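PDB 2GVH: AGR_L_2016p, which probably hydrolyses the thioester bond of acyl-CoA substrates, using two hotdog-type thioesterase domains. Local coordinates for residues E164-F167 / P168-N172. Sequence-based numbering, arbitrary orientation.
Sequences EIVF and PDQAN. With NA (sodium ion), chain D.
Gln170 folds back on Phe167 and bonds to its backbone twice. The amide oxygen OE1 of Gln170 takes the N-H of Phe167 at 2.8 Å. This bond is almost straight (173° at the hydrogen) and lies in the carbonyl plane. In return, Gln170 N donates to Phe167 O, also over 2.8 Å, but more bent and from above the carbonyl plane. This i to i+3 bond opens the 3-10 segment 168-170, and the Gln170 side chain returns to the residue just before it. CG of Gln170 lies beside its backbone N (chi1 -55°) and the chain runs extended, carrying the amide back; chi3 turns OE1 to the N-H. Gln170 OE1 also comes obliquely to the Phe167 ring, 3.4 Å from CD2, with ring and amide planes 39° apart. Pro168 CD packs 3.5 Å from Phe167 CB and lies at the ring edge, near its plane. The turn follows strand 160-165, outermost in its five-stranded sheet within this chain. Asp169 binds a sodium ion through OD2 at 2.2 Å; Asp169 of each of two neighbouring subunits completes the site. Thus these bonds fix the turn, and the cation probably offsets the repulsion of three carboxylates at the subunit interface.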
loop_
_atom_site.group_PDB
_atom_site.type_symbol
_atom_site.label_atom_id
_atom_site.label_comp_id
_atom_site.label_asym_id
_atom_site.label_seq_id
_atom_site.Cartn_x
_atom_site.Cartn_y
_atom_site.Cartn_z
ATOM N N GLU B 164 11.418 6.361 9.016
ATOM C CA GLU B 164 10.695 5.490 8.102
ATOM C C GLU B 164 11.385 5.682 6.762
ATOM O O GLU B 164 12.048 6.706 6.533
ATOM C CB GLU B 164 9.211 5.879 8.004
ATOM C CG GLU B 164 8.324 4.923 7.160
ATOM C CD GLU B 164 8.617 3.426 7.364
ATOM O OE1 GLU B 164 9.612 2.917 6.801
ATOM O OE2 GLU B 164 7.846 2.762 8.080
ATOM N N ILE B 165 11.242 4.710 5.877
ATOM C CA ILE B 165 11.795 4.854 4.541
ATOM C C ILE B 165 10.754 5.507 3.674
ATOM O O ILE B 165 9.568 5.409 3.971
ATOM C CB ILE B 165 12.157 3.506 3.975
ATOM C CG1 ILE B 165 13.427 3.028 4.645
ATOM C CG2 ILE B 165 12.410 3.587 2.478
ATOM C CD1 ILE B 165 13.539 1.552 4.652
ATOM N N VAL B 166 11.202 6.203 2.635
ATOM C CA VAL B 166 10.340 6.782 1.616
ATOM C C VAL B 166 10.034 5.717 0.548
ATOM O O VAL B 166 10.932 5.198 -0.113
ATOM C CB VAL B 166 10.976 8.065 0.986
ATOM C CG1 VAL B 166 10.115 8.639 -0.159
ATOM C CG2 VAL B 166 11.167 9.147 2.021
ATOM N N PHE B 167 8.764 5.367 0.399
ATOM C CA PHE B 167 8.378 4.290 -0.525
ATOM C C PHE B 167 8.025 4.872 -1.881
ATOM O O PHE B 167 7.542 6.003 -1.962
ATOM C CB PHE B 167 7.163 3.522 0.005
ATOM C CG PHE B 167 7.428 2.746 1.261
ATOM C CD1 PHE B 167 8.221 1.586 1.242
ATOM C CD2 PHE B 167 6.893 3.181 2.475
ATOM C CE1 PHE B 167 8.463 0.865 2.416
ATOM C CE2 PHE B 167 7.135 2.486 3.652
ATOM C CZ PHE B 167 7.916 1.313 3.624
ATOM N N PRO B 168 8.219 4.089 -2.957
ATOM C CA PRO B 168 7.805 4.532 -4.313
ATOM C C PRO B 168 6.362 5.082 -4.353
ATOM O O PRO B 168 6.119 6.104 -4.975
ATOM C CB PRO B 168 7.887 3.247 -5.138
ATOM C CG PRO B 168 8.888 2.396 -4.411
ATOM C CD PRO B 168 8.819 2.735 -2.955
ATOM N N ASP B 169 5.422 4.434 -3.673
ATOM C CA ASP B 169 4.039 4.931 -3.680
ATOM C C ASP B 169 3.895 6.311 -3.088
ATOM O O ASP B 169 2.968 7.022 -3.411
ATOM C CB ASP B 169 3.054 3.978 -2.988
ATOM C CG ASP B 169 2.651 2.776 -3.880
ATOM O OD1 ASP B 169 3.077 2.674 -5.057
ATOM O OD2 ASP B 169 1.916 1.896 -3.384
ATOM N N GLN B 170 4.813 6.704 -2.223
ATOM C CA GLN B 170 4.747 8.028 -1.663
ATOM C C GLN B 170 5.470 9.104 -2.507
ATOM O O GLN B 170 5.479 10.292 -2.120
ATOM C CB GLN B 170 5.355 8.025 -0.289
ATOM C CG GLN B 170 4.778 7.059 0.646
ATOM C CD GLN B 170 5.588 7.006 1.883
ATOM O OE1 GLN B 170 6.736 6.502 1.889
ATOM N NE2 GLN B 170 5.050 7.541 2.932
ATOM N N ALA B 171 6.084 8.691 -3.622
ATOM C CA ALA B 171 6.811 9.635 -4.467
ATOM C C ALA B 171 6.161 9.816 -5.855
ATOM O O ALA B 171 5.486 8.910 -6.375
ATOM C CB ALA B 171 8.311 9.260 -4.588
ATOM N N ASN B 172 6.349 10.995 -6.430
ATOM C CA ASN B 172 5.993 11.258 -7.799
ATOM C C ASN B 172 7.068 10.788 -8.780
ATOM O O ASN B 172 8.167 10.355 -8.400
ATOM C CB ASN B 172 5.734 12.762 -7.981
ATOM C CG ASN B 172 7.014 13.616 -7.811
ATOM O OD1 ASN B 172 8.093 13.257 -8.289
ATOM N ND2 ASN B 172 6.887 14.735 -7.132
HETATM NA NA NA D . 1.606 0.240 -1.949
#